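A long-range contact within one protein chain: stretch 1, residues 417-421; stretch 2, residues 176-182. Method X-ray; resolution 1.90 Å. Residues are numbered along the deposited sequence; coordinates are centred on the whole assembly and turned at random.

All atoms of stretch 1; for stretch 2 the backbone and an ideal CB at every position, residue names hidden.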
# COMPACT_ATOMS: atom_id res chain seq x y z
N PRO A 417 -3.10 5.04 15.95
CA PRO A 417 -4.44 5.37 16.45
C PRO A 417 -4.90 6.83 16.29
O PRO A 417 -6.09 7.06 16.10
CB PRO A 417 -4.39 4.97 17.94
CG PRO A 417 -2.99 4.62 18.25
CD PRO A 417 -2.29 4.32 16.96
N ALA A 418 -3.98 7.79 16.30
CA ALA A 418 -4.36 9.19 16.13
C ALA A 418 -4.88 9.54 14.74
O ALA A 418 -5.43 10.61 14.57
CB ALA A 418 -3.21 10.13 16.52
N LYS A 419 -4.72 8.65 13.76
CA LYS A 419 -5.28 8.84 12.42
C LYS A 419 -6.78 8.56 12.37
O LYS A 419 -7.44 8.98 11.41
CB LYS A 419 -4.58 7.94 11.38
CG LYS A 419 -3.27 8.47 10.81
CD LYS A 419 -3.49 9.85 10.16
CE LYS A 419 -2.81 10.06 8.81
NZ LYS A 419 -2.95 9.00 7.80
N PHE A 420 -7.32 7.86 13.37
CA PHE A 420 -8.74 7.49 13.40
C PHE A 420 -9.24 7.64 14.82
O PHE A 420 -9.71 6.68 15.43
CB PHE A 420 -8.91 6.07 12.84
CG PHE A 420 -8.48 5.98 11.40
CD1 PHE A 420 -9.29 6.48 10.39
CD2 PHE A 420 -7.21 5.52 11.07
CE1 PHE A 420 -8.87 6.47 9.08
CE2 PHE A 420 -6.78 5.51 9.77
CZ PHE A 420 -7.61 5.98 8.76
N PRO A 421 -9.15 8.86 15.36
CA PRO A 421 -9.44 9.09 16.76
C PRO A 421 -10.91 8.81 17.14
O PRO A 421 -11.16 8.37 18.25
CB PRO A 421 -9.10 10.56 16.95
CG PRO A 421 -9.37 11.18 15.61
CD PRO A 421 -8.95 10.13 14.63
N UNK A 176 -9.98 16.60 9.80
CA UNK A 176 -8.99 17.65 10.04
C UNK A 176 -7.53 17.20 9.96
O UNK A 176 -6.76 17.84 9.25
CB UNK A 176 -9.24 18.26 11.42
N UNK A 177 -7.16 16.12 10.63
CA UNK A 177 -5.76 15.64 10.58
C UNK A 177 -5.33 15.33 9.13
O UNK A 177 -4.29 15.80 8.64
CB UNK A 177 -5.60 14.39 11.45
N UNK A 178 -6.16 14.56 8.44
CA UNK A 178 -5.87 14.16 7.07
C UNK A 178 -5.73 15.38 6.16
O UNK A 178 -4.80 15.45 5.35
CB UNK A 178 -6.97 13.23 6.55
N UNK A 179 -6.64 16.35 6.28
CA UNK A 179 -6.55 17.53 5.41
C UNK A 179 -5.26 18.34 5.65
O UNK A 179 -4.59 18.79 4.68
CB UNK A 179 -7.77 18.43 5.63
N UNK A 180 -4.90 18.52 6.91
CA UNK A 180 -3.72 19.29 7.24
C UNK A 180 -2.46 18.64 6.68
O UNK A 180 -1.57 19.33 6.22
CB UNK A 180 -3.60 19.45 8.76
N UNK A 181 -2.39 17.31 6.69
CA UNK A 181 -1.24 16.63 6.11
C UNK A 181 -1.12 16.85 4.60
O UNK A 181 -0.01 16.86 4.05
CB UNK A 181 -1.33 15.13 6.41
N UNK A 182 -2.24 17.05 3.91
CA UNK A 182 -2.16 17.35 2.49
C UNK A 182 -1.80 18.80 2.21
O UNK A 182 -1.13 19.10 1.20
CB UNK A 182 -3.49 17.01 1.81

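Stretch 2 is helical throughout, and the nearest CA atoms across the stretches, those of Lys419 and position 177, are 7.1 Å apart.

Position 176 opens the segment. Its ideal CB has nothing of stretch 1 within 5.5 Å, so stretch 1 sets no demand. The phi of -55° would allow proline, and many other residues would fit as well. The residue is Pro176, which makes no contact here. Its O accepts the backbone hydrogen bond from N of position 180.

Position 177 points its CA-to-CB bond toward stretch 1. The ideal CB lies 4.9 Å from O of Ala418 and 5.2 Å from CD of Lys419. The aliphatic part of the lysine offers a nonpolar surface. A small or medium aliphatic residue would suit, and a polar one could look for the carbonyl. The residue is Val177, with chi1 in t. Its CG1 packs 4.1 Å from CD of Lys419, while CG2 lies 4.4 Å from O of Ala418.

Position 178 sends its CA-to-CB bond sideways, and no atom of stretch 1 is within 5.5 Å of the ideal CB. A short side chain would fall short. Farther out lies the carbonyl O of Lys419, an acceptor, with the ring of Phe420 close by. A long side chain ending in a donor would suit. Glutamine would do well; lysine or arginine could also reach the carbonyl, but would bring a second positive charge near NZ of Lys419. The residue is Gln178. With chi1 m and chi2 p, its amide reaches the backbone, and NE2 donates a hydrogen bond to O of Lys419 at 2.8 Å, with an N-H...acceptor angle of 156°. This is the one hydrogen bond between the stretches. The same NE2 sits over one face of the Phe420 ring, 4.2 Å from CE1.

Positions 179 and 180 are out of reach of stretch 1, which leaves their identity open. They are Gln179 and Arg180, and neither touches it.

Position 181 comes one helical turn after 177, and its CA-to-CB bond again points toward stretch 1. The ideal CB has no neighbour there within 5.5 Å, so there is space to cross. The end of the Lys419 side chain lies beyond. A medium or long residue would suit, whether polar, acidic or aliphatic. The residue is Gln181. Its OE1 comes 3.3 Å from CE of Lys419, a close contact with a carbon rather than a hydrogen bond.

Position 182 is out of reach, so stretch 1 does not select its residue. It is Met182.

Stretch 2 (176-182) PVQQRQM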
# COMPACT_ATOMS: atom_id res chain seq x y z
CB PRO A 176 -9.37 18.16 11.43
CG PRO A 176 -10.87 18.05 11.40
CD PRO A 176 -11.09 16.69 10.77
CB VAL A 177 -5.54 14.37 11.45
CG1 VAL A 177 -4.17 13.76 11.20
CG2 VAL A 177 -5.69 14.67 12.94
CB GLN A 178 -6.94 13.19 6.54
CG GLN A 178 -6.75 11.74 7.01
CD GLN A 178 -7.19 11.50 8.44
OE1 GLN A 178 -7.60 12.43 9.15
NE2 GLN A 178 -7.10 10.23 8.89
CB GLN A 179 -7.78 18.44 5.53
CG GLN A 179 -7.75 19.56 4.50
CD GLN A 179 -8.99 20.44 4.54
OE1 GLN A 179 -10.03 20.06 4.01
NE2 GLN A 179 -8.88 21.61 5.16
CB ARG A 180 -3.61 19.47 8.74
CG ARG A 180 -4.68 20.39 9.28
CD ARG A 180 -4.35 20.89 10.67
NE ARG A 180 -4.11 22.33 10.66
CZ ARG A 180 -5.07 23.26 10.77
NH1 ARG A 180 -4.75 24.55 10.75
NH2 ARG A 180 -6.35 22.92 10.91
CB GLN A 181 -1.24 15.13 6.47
CG GLN A 181 -0.98 14.93 7.97
CD GLN A 181 -0.14 13.71 8.33
OE1 GLN A 181 -0.68 12.60 8.40
NE2 GLN A 181 1.16 13.93 8.65
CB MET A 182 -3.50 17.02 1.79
CG MET A 182 -3.77 15.54 1.68
SD MET A 182 -5.14 15.31 0.53
CE MET A 182 -6.49 15.63 1.66
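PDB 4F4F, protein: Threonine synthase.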